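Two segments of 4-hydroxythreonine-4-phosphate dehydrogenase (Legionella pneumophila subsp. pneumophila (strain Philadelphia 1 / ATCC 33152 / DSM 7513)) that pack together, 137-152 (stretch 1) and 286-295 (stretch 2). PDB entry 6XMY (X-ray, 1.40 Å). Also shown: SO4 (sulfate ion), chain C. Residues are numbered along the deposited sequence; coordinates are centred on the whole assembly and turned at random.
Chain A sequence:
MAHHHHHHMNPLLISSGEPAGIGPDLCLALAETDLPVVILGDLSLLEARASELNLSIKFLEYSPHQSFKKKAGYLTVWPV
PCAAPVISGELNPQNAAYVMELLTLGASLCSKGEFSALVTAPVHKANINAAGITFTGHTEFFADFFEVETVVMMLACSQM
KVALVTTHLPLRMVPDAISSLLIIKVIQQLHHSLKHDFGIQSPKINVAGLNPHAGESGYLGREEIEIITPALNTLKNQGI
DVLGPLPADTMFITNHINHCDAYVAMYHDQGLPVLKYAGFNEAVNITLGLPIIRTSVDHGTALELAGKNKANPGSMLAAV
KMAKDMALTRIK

Stretch 1 137-152: GHTEFFADFFEVETVV
Stretch 2, residues 286-295: ITLGLPIIRT

What are the strongest polar links between the stretches? A sulfate ion, probably from the crystallisation liquor, joins them at the start of the helix that spans 138-145. From stretch 1, H138 N and H138 ND1 each donate to sulfate O2 at 2.8 Å, while T139 N (2.9 Å) and T139 OG1 (2.7 Å) donate to sulfate O3. G137 is the N-cap residue, and the amides of H138 and T139 in the first turn that follows, which have no helical acceptor, bind the anion; an ideal CB on G137 would clash with sulfate O3 at 2.6 Å. From stretch 2, R294 NH1 and R294 NH2 reach sulfate O1 at 3.0 and 2.9 Å, so the positive guanidinium meets the negative ion along its edge. H138 (chi1 m, chi2 95°) and T139 (chi1 m) are helical at phi/psi -55/-40 and -61/-48.

How is the arginine held in place? R294 is in strand conformation (-138/121), with chi1 t, chi2 -101° between wells, chi3 t and chi4 160°. R294 NH1 donates to T287 OG1 at 2.8 Å, and T287 N bonds R294 O at 3.1 Å, tying the two parts of stretch 2 together. One water bridges T139 OG1 (2.8 Å, the water donating) and T287 OG1 (2.6 Å), hydroxyls too far apart at 3.9 Å to bond directly. H138 CB, 3.2 Å from R294 NH2, and F142 CE2 lie over one face of the guanidinium; F142 CE2 also packs 3.8 Å from R294 CG.

How do the backbones pair at the other end? V152 and L288 form an antiparallel hydrogen-bonded pair: V152 N donates to L288 O at 2.9 Å, and L288 N to V152 O at 2.8 Å with a nearly straight N-H...O angle of 177°. Their phi/psi values are -131/128 and -100/139, and their side chains (V152 chi1 t; L288 chi1 m, chi2 t) share one face of the sheet, CB to CB 4.1 Å. A CA-H...O contact from V151 CA to L288 O, 3.2 Å, flanks the pair. G289 then turns the chain at 107/-1, angles that call for glycine; an ideal CB would also crowd T150 O at 3.0 Å.

What fills the space between these polar ends? The helix ends in a Schellman motif, with E147 at 53/44, V148 N bonded to A143 O at 2.9 Å and E147 N to D144 O at 3.1 Å. L290 (-88/162, chi1 m, chi2 t) inserts among apolar partners: its CD1 meets F142 CB at 3.8 Å, and its CD2 meets V151 CG1 at 3.7 Å and F146 CD2 at 4.0 Å. F142 and F146 both take chi1 m, with chi2 -45° and -72°. P291 CD lies over one face of the F146 ring, 4.1 Å from the centroid of F146, a CH-pi contact, while F146 CE2 touches I292 CD1 (chi1 p, chi2 t) at 3.8 Å.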

ATOM      1  N   GLY A 137      -5.048  -9.171  -2.822  1.00 13.44           N
ATOM      2  CA  GLY A 137      -4.627  -7.953  -2.161  1.00 13.32           C
ATOM      3  C   GLY A 137      -5.242  -6.767  -2.861  1.00 11.11           C
ATOM      4  O   GLY A 137      -5.798  -6.883  -3.964  1.00 10.93           O
ATOM      5  N   HIS A 138      -5.157  -5.611  -2.183  1.00 11.26           N
ATOM      6  CA  HIS A 138      -5.602  -4.358  -2.797  1.00 10.74           C
ATOM      7  C   HIS A 138      -4.901  -4.130  -4.127  1.00  9.45           C
ATOM      8  O   HIS A 138      -5.499  -3.613  -5.079  1.00 11.23           O
ATOM      9  CB  HIS A 138      -5.241  -3.150  -1.926  1.00  9.90           C
ATOM     10  CG  HIS A 138      -6.013  -3.006  -0.646  1.00  9.37           C
ATOM     11  ND1 HIS A 138      -5.550  -3.494   0.560  1.00  9.05           N
ATOM     12  CD2 HIS A 138      -7.154  -2.332  -0.365  1.00  9.03           C
ATOM     13  CE1 HIS A 138      -6.393  -3.156   1.522  1.00 10.62           C
ATOM     14  NE2 HIS A 138      -7.378  -2.452   0.988  1.00  9.48           N
ATOM     15  N   THR A 139      -3.605  -4.449  -4.184  1.00  9.37           N
ATOM     16  CA  THR A 139      -2.792  -4.090  -5.340  1.00  9.59           C
ATOM     17  C   THR A 139      -3.336  -4.740  -6.604  1.00 10.78           C
ATOM     18  O   THR A 139      -3.530  -4.072  -7.633  1.00 11.83           O
ATOM     19  CB  THR A 139      -1.343  -4.516  -5.078  1.00 11.79           C
ATOM     20  OG1 THR A 139      -0.873  -3.866  -3.887  1.00 12.34           O
ATOM     21  CG2 THR A 139      -0.449  -4.144  -6.248  1.00 13.46           C
ATOM     22  N   GLU A 140      -3.624  -6.042  -6.534  1.00 10.96           N
ATOM     23  CA  GLU A 140      -4.180  -6.748  -7.684  1.00 12.38           C
ATOM     24  C   GLU A 140      -5.623  -6.335  -7.943  1.00 11.14           C
ATOM     25  O   GLU A 140      -6.054  -6.241  -9.100  1.00 12.84           O
ATOM     26  CB  GLU A 140      -4.104  -8.259  -7.466  1.00 12.68           C
ATOM     27  CG  GLU A 140      -2.692  -8.834  -7.444  1.00 14.40           C
ATOM     28  CD  GLU A 140      -1.908  -8.452  -6.202  1.00 16.29           C
ATOM     29  OE1 GLU A 140      -2.499  -8.419  -5.101  1.00 19.53           O
ATOM     30  OE2 GLU A 140      -0.698  -8.161  -6.331  1.00 19.52           O
ATOM     31  N   PHE A 141      -6.392  -6.094  -6.876  1.00 11.63           N
ATOM     32  CA  PHE A 141      -7.764  -5.637  -7.051  1.00 10.54           C
ATOM     33  C   PHE A 141      -7.798  -4.341  -7.850  1.00 12.54           C
ATOM     34  O   PHE A 141      -8.585  -4.198  -8.790  1.00 13.55           O
ATOM     35  CB  PHE A 141      -8.461  -5.443  -5.702  1.00 12.48           C
ATOM     36  CG  PHE A 141      -9.823  -4.806  -5.829  1.00 13.56           C
ATOM     37  CD1 PHE A 141     -10.950  -5.580  -6.073  1.00 15.27           C
ATOM     38  CD2 PHE A 141      -9.970  -3.430  -5.753  1.00 14.63           C
ATOM     39  CE1 PHE A 141     -12.207  -4.991  -6.209  1.00 16.01           C
ATOM     40  CE2 PHE A 141     -11.212  -2.841  -5.901  1.00 13.47           C
ATOM     41  CZ  PHE A 141     -12.331  -3.623  -6.128  1.00 16.27           C
ATOM     42  N   PHE A 142      -6.947  -3.378  -7.482  1.00 11.39           N
ATOM     43  CA  PHE A 142      -6.966  -2.090  -8.169  1.00 12.68           C
ATOM     44  C   PHE A 142      -6.416  -2.210  -9.586  1.00 12.23           C
ATOM     45  O   PHE A 142      -6.914  -1.550 -10.505  1.00 14.62           O
ATOM     46  CB  PHE A 142      -6.190  -1.043  -7.365  1.00 11.26           C
ATOM     47  CG  PHE A 142      -6.831  -0.675  -6.043  1.00 11.95           C
ATOM     48  CD1 PHE A 142      -8.194  -0.422  -5.960  1.00 13.14           C
ATOM     49  CD2 PHE A 142      -6.060  -0.557  -4.887  1.00 11.37           C
ATOM     50  CE1 PHE A 142      -8.778  -0.082  -4.747  1.00 13.18           C
ATOM     51  CE2 PHE A 142      -6.643  -0.214  -3.671  1.00 12.61           C
ATOM     52  CZ  PHE A 142      -7.996   0.030  -3.608  1.00 13.48           C
ATOM     53  N   ALA A 143      -5.381  -3.031  -9.781  1.00 11.23           N
ATOM     54  CA  ALA A 143      -4.888  -3.274 -11.134  1.00 12.10           C
ATOM     55  C   ALA A 143      -6.002  -3.800 -12.032  1.00 13.97           C
ATOM     56  O   ALA A 143      -6.189  -3.323 -13.159  1.00 16.42           O
ATOM     57  CB  ALA A 143      -3.714  -4.256 -11.092  1.00 13.92           C
ATOM     58  N   ASP A 144      -6.766  -4.776 -11.539  1.00 15.71           N
ATOM     59  CA  ASP A 144      -7.892  -5.305 -12.306  1.00 17.95           C
ATOM     60  C   ASP A 144      -8.969  -4.246 -12.521  1.00 17.30           C
ATOM     61  O   ASP A 144      -9.499  -4.113 -13.630  1.00 18.78           O
ATOM     62  CB  ASP A 144      -8.484  -6.525 -11.599  1.00 19.74           C
ATOM     63  CG  ASP A 144      -7.567  -7.735 -11.643  1.00 25.88           C
ATOM     64  OD1 ASP A 144      -6.537  -7.685 -12.343  1.00 28.73           O
ATOM     65  OD2 ASP A 144      -7.874  -8.743 -10.970  1.00 29.19           O
ATOM     66  N   PHE A 145      -9.295  -3.478 -11.476  1.00 15.50           N
ATOM     67  CA  PHE A 145     -10.348  -2.470 -11.584  1.00 16.01           C
ATOM     68  C   PHE A 145     -10.026  -1.458 -12.673  1.00 17.01           C
ATOM     69  O   PHE A 145     -10.901  -1.081 -13.461  1.00 18.80           O
ATOM     70  CB  PHE A 145     -10.525  -1.763 -10.236  1.00 16.72           C
ATOM     71  CG  PHE A 145     -11.626  -0.733 -10.223  1.00 17.33           C
ATOM     72  CD1 PHE A 145     -11.389   0.566 -10.649  1.00 17.83           C
ATOM     73  CD2 PHE A 145     -12.893  -1.063  -9.777  1.00 19.03           C
ATOM     74  CE1 PHE A 145     -12.402   1.512 -10.643  1.00 18.97           C
ATOM     75  CE2 PHE A 145     -13.912  -0.116  -9.764  1.00 19.35           C
ATOM     76  CZ  PHE A 145     -13.662   1.171 -10.195  1.00 19.49           C
ATOM     77  N   PHE A 146      -8.774  -1.011 -12.737  1.00 15.87           N
ATOM     78  CA  PHE A 146      -8.358  -0.002 -13.701  1.00 16.22           C
ATOM     79  C   PHE A 146      -7.816  -0.601 -14.990  1.00 18.47           C
ATOM     80  O   PHE A 146      -7.367   0.149 -15.868  1.00 20.61           O
ATOM     81  CB  PHE A 146      -7.337   0.943 -13.063  1.00 16.78           C
ATOM     82  CG  PHE A 146      -7.932   1.828 -12.009  1.00 15.68           C
ATOM     83  CD1 PHE A 146      -8.769   2.872 -12.369  1.00 18.46           C
ATOM     84  CD2 PHE A 146      -7.694   1.596 -10.664  1.00 15.24           C
ATOM     85  CE1 PHE A 146      -9.336   3.687 -11.405  1.00 18.39           C
ATOM     86  CE2 PHE A 146      -8.254   2.411  -9.694  1.00 16.01           C
ATOM     87  CZ  PHE A 146      -9.081   3.456 -10.065  1.00 17.93           C
ATOM     88  N   GLU A 147      -7.871  -1.923 -15.130  1.00 18.82           N
ATOM     89  CA  GLU A 147      -7.391  -2.620 -16.321  1.00 21.85           C
ATOM     90  C   GLU A 147      -5.956  -2.233 -16.668  1.00 21.66           C
ATOM     91  O   GLU A 147      -5.617  -1.986 -17.824  1.00 23.10           O
ATOM     92  CB  GLU A 147      -8.344  -2.438 -17.501  1.00 25.31           C
ATOM     93  CG  GLU A 147      -9.782  -2.742 -17.139  1.00 32.13           C
ATOM     94  CD  GLU A 147     -10.529  -3.420 -18.265  1.00 43.17           C
ATOM     95  OE1 GLU A 147     -10.538  -4.672 -18.306  1.00 47.41           O
ATOM     96  OE2 GLU A 147     -11.093  -2.701 -19.113  1.00 46.34           O
ATOM     97  N   VAL A 148      -5.103  -2.183 -15.648  1.00 18.63           N
ATOM     98  CA  VAL A 148      -3.680  -1.909 -15.809  1.00 18.27           C
ATOM     99  C   VAL A 148      -2.932  -3.235 -15.769  1.00 18.63           C
ATOM    100  O   VAL A 148      -3.119  -4.032 -14.842  1.00 19.41           O
ATOM    101  CB  VAL A 148      -3.178  -0.959 -14.707  1.00 18.68           C
ATOM    102  CG1 VAL A 148      -1.686  -0.735 -14.830  1.00 21.84           C
ATOM    103  CG2 VAL A 148      -3.924   0.368 -14.774  1.00 19.59           C
ATOM    104  N   GLU A 149      -2.079  -3.472 -16.768  1.00 18.35           N
ATOM    105  CA  GLU A 149      -1.357  -4.741 -16.827  1.00 20.19           C
ATOM    106  C   GLU A 149      -0.306  -4.844 -15.727  1.00 18.49           C
ATOM    107  O   GLU A 149      -0.197  -5.880 -15.058  1.00 20.29           O
ATOM    108  CB  GLU A 149      -0.715  -4.933 -18.199  1.00 25.17           C
ATOM    109  CG  GLU A 149       0.256  -6.103 -18.242  1.00 30.84           C
ATOM    110  CD  GLU A 149       0.722  -6.428 -19.642  1.00 36.46           C
ATOM    111  OE1 GLU A 149       0.177  -7.381 -20.237  1.00 42.44           O
ATOM    112  OE2 GLU A 149       1.622  -5.727 -20.152  1.00 35.08           O
ATOM    113  N   THR A 150       0.482  -3.789 -15.523  1.00 16.73           N
ATOM    114  CA  THR A 150       1.583  -3.816 -14.564  1.00 16.11           C
ATOM    115  C   THR A 150       1.399  -2.704 -13.544  1.00 14.57           C
ATOM    116  O   THR A 150       1.466  -1.518 -13.888  1.00 18.60           O
ATOM    117  CB  THR A 150       2.936  -3.672 -15.259  1.00 18.30           C
ATOM    118  OG1 THR A 150       3.052  -4.655 -16.294  1.00 19.02           O
ATOM    119  CG2 THR A 150       4.070  -3.863 -14.244  1.00 20.36           C
ATOM    120  N   VAL A 151       1.169  -3.087 -12.293  1.00 11.68           N
ATOM    121  CA  VAL A 151       1.292  -2.181 -11.167  1.00 11.79           C
ATOM    122  C   VAL A 151       2.426  -2.701 -10.296  1.00 11.20           C
ATOM    123  O   VAL A 151       2.859  -3.851 -10.417  1.00 14.36           O
ATOM    124  CB  VAL A 151      -0.010  -2.071 -10.359  1.00 14.76           C
ATOM    125  CG1 VAL A 151      -1.150  -1.593 -11.245  1.00 16.66           C
ATOM    126  CG2 VAL A 151      -0.328  -3.404  -9.722  1.00 16.34           C
ATOM    127  N   VAL A 152       2.924  -1.837  -9.424  1.00 10.35           N
ATOM    128  CA  VAL A 152       4.069  -2.177  -8.592  1.00 10.84           C
ATOM    129  C   VAL A 152       3.748  -1.814  -7.153  1.00  9.37           C
ATOM    130  O   VAL A 152       3.334  -0.683  -6.865  1.00 11.81           O
ATOM    131  CB  VAL A 152       5.353  -1.456  -9.044  1.00 11.61           C
ATOM    132  CG1 VAL A 152       6.508  -1.824  -8.103  1.00 12.07           C
ATOM    133  CG2 VAL A 152       5.689  -1.793 -10.488  1.00 13.98           C
ATOM    134  N   ILE A 286       2.769   2.023  -1.217  1.00  9.28           N
ATOM    135  CA  ILE A 286       2.210   2.829  -2.293  1.00  8.71           C
ATOM    136  C   ILE A 286       2.148   1.980  -3.553  1.00  9.82           C
ATOM    137  O   ILE A 286       3.113   1.277  -3.884  1.00 10.48           O
ATOM    138  CB  ILE A 286       2.995   4.133  -2.510  1.00 11.91           C
ATOM    139  CG1 ILE A 286       2.367   4.923  -3.653  1.00 12.42           C
ATOM    140  CG2 ILE A 286       4.451   3.870  -2.786  1.00 15.13           C
ATOM    141  CD1 ILE A 286       2.887   6.270  -3.736  1.00 17.83           C
ATOM    142  N   THR A 287       1.008   2.035  -4.247  1.00  9.84           N
ATOM    143  CA  THR A 287       0.841   1.306  -5.494  1.00  9.31           C
ATOM    144  C   THR A 287       1.210   2.225  -6.653  1.00 10.23           C
ATOM    145  O   THR A 287       0.646   3.319  -6.790  1.00 11.58           O
ATOM    146  CB  THR A 287      -0.594   0.813  -5.658  1.00  9.42           C
ATOM    147  OG1 THR A 287      -0.945  -0.019  -4.548  1.00 10.88           O
ATOM    148  CG2 THR A 287      -0.728   0.026  -6.951  1.00 11.22           C
ATOM    149  N   LEU A 288       2.153   1.784  -7.481  1.00  9.67           N
ATOM    150  CA  LEU A 288       2.588   2.545  -8.643  1.00  9.45           C
ATOM    151  C   LEU A 288       1.927   1.998  -9.898  1.00 11.33           C
ATOM    152  O   LEU A 288       1.824   0.780 -10.076  1.00 12.90           O
ATOM    153  CB  LEU A 288       4.104   2.428  -8.802  1.00 10.92           C
ATOM    154  CG  LEU A 288       4.907   2.654  -7.529  1.00 10.56           C
ATOM    155  CD1 LEU A 288       6.387   2.461  -7.827  1.00 10.66           C
ATOM    156  CD2 LEU A 288       4.626   4.026  -6.913  1.00 12.10           C
ATOM    157  N   GLY A 289       1.498   2.905 -10.782  1.00 11.79           N
ATOM    158  CA  GLY A 289       0.983   2.522 -12.084  1.00 12.94           C
ATOM    159  C   GLY A 289      -0.518   2.639 -12.267  1.00 12.78           C
ATOM    160  O   GLY A 289      -1.009   2.335 -13.362  1.00 14.75           O
ATOM    161  N   LEU A 290      -1.264   3.046 -11.247  1.00 10.96           N
ATOM    162  CA  LEU A 290      -2.693   3.267 -11.414  1.00 12.94           C
ATOM    163  C   LEU A 290      -2.946   4.687 -11.889  1.00 13.47           C
ATOM    164  O   LEU A 290      -2.088   5.562 -11.736  1.00 15.22           O
ATOM    165  CB  LEU A 290      -3.393   3.091 -10.070  1.00 12.70           C
ATOM    166  CG  LEU A 290      -3.248   1.754  -9.347  1.00 11.87           C
ATOM    167  CD1 LEU A 290      -3.888   1.878  -7.986  1.00 12.30           C
ATOM    168  CD2 LEU A 290      -3.874   0.621 -10.155  1.00 13.26           C
ATOM    169  N   PRO A 291      -4.131   4.969 -12.441  1.00 14.61           N
ATOM    170  CA  PRO A 291      -4.478   6.355 -12.778  1.00 16.32           C
ATOM    171  C   PRO A 291      -4.895   7.186 -11.575  1.00 16.71           C
ATOM    172  O   PRO A 291      -5.208   8.372 -11.737  1.00 21.69           O
ATOM    173  CB  PRO A 291      -5.644   6.192 -13.768  1.00 19.20           C
ATOM    174  CG  PRO A 291      -6.248   4.912 -13.431  1.00 18.82           C
ATOM    175  CD  PRO A 291      -5.145   4.014 -12.920  1.00 15.76           C
ATOM    176  N   ILE A 292      -4.920   6.590 -10.387  1.00 13.04           N
ATOM    177  CA  ILE A 292      -5.157   7.302  -9.142  1.00 12.21           C
ATOM    178  C   ILE A 292      -3.952   7.101  -8.232  1.00 10.81           C
ATOM    179  O   ILE A 292      -3.134   6.197  -8.426  1.00 11.63           O
ATOM    180  CB  ILE A 292      -6.440   6.833  -8.420  1.00 12.44           C
ATOM    181  CG1 ILE A 292      -6.314   5.355  -8.013  1.00 13.30           C
ATOM    182  CG2 ILE A 292      -7.680   7.085  -9.290  1.00 13.49           C
ATOM    183  CD1 ILE A 292      -7.298   4.909  -6.930  1.00 13.98           C
ATOM    184  N   ILE A 293      -3.860   7.965  -7.224  1.00 11.34           N
ATOM    185  CA  ILE A 293      -2.910   7.792  -6.133  1.00 10.69           C
ATOM    186  C   ILE A 293      -3.548   6.858  -5.117  1.00  9.75           C
ATOM    187  O   ILE A 293      -4.696   7.065  -4.706  1.00 11.00           O
ATOM    188  CB  ILE A 293      -2.601   9.145  -5.478  1.00 11.10           C
ATOM    189  CG1 ILE A 293      -1.953  10.103  -6.477  1.00 11.89           C
ATOM    190  CG2 ILE A 293      -1.769   8.948  -4.226  1.00 12.50           C
ATOM    191  CD1 ILE A 293      -2.097  11.548  -6.077  1.00 13.36           C
ATOM    192  N   ARG A 294      -2.816   5.819  -4.720  1.00  9.19           N
ATOM    193  CA  ARG A 294      -3.275   4.939  -3.653  1.00  9.13           C
ATOM    194  C   ARG A 294      -2.106   4.611  -2.744  1.00  9.23           C
ATOM    195  O   ARG A 294      -1.099   4.059  -3.202  1.00  9.32           O
ATOM    196  CB  ARG A 294      -3.906   3.650  -4.192  1.00  8.90           C
ATOM    197  CG  ARG A 294      -4.342   2.693  -3.078  1.00  8.74           C
ATOM    198  CD  ARG A 294      -3.334   1.570  -2.890  1.00  9.70           C
ATOM    199  NE  ARG A 294      -3.592   0.778  -1.684  1.00  9.29           N
ATOM    200  CZ  ARG A 294      -3.123  -0.453  -1.479  1.00  8.19           C
ATOM    201  NH1 ARG A 294      -2.403  -1.057  -2.414  1.00  9.76           N
ATOM    202  NH2 ARG A 294      -3.397  -1.092  -0.347  1.00  9.12           N
ATOM    203  N   THR A 295      -2.240   4.948  -1.465  1.00  8.36           N
ATOM    204  CA  THR A 295      -1.289   4.546  -0.438  1.00  7.50           C
ATOM    205  C   THR A 295      -1.998   3.664   0.579  1.00  8.19           C
ATOM    206  O   THR A 295      -3.224   3.493   0.557  1.00  8.10           O
ATOM    207  CB  THR A 295      -0.664   5.759   0.260  1.00  8.52           C
ATOM    208  OG1 THR A 295      -1.689   6.490   0.943  1.00  9.26           O
ATOM    209  CG2 THR A 295       0.025   6.663  -0.747  1.00  9.78           C
TER
HETATM  210  S   SO4 C 402      -2.045  -4.936  -0.662  1.00 11.07           S
HETATM  211  O1  SO4 C 402      -1.847  -3.493  -0.778  1.00 12.22           O
HETATM  212  O2  SO4 C 402      -3.367  -5.193  -0.100  1.00 11.77           O
HETATM  213  O3  SO4 C 402      -1.994  -5.515  -2.002  1.00 11.68           O
HETATM  214  O4  SO4 C 402      -1.038  -5.577   0.202  1.00 14.74           O
HETATM  215  O   HOH W   1       0.804  -1.701  -3.607  1.00  9.89           O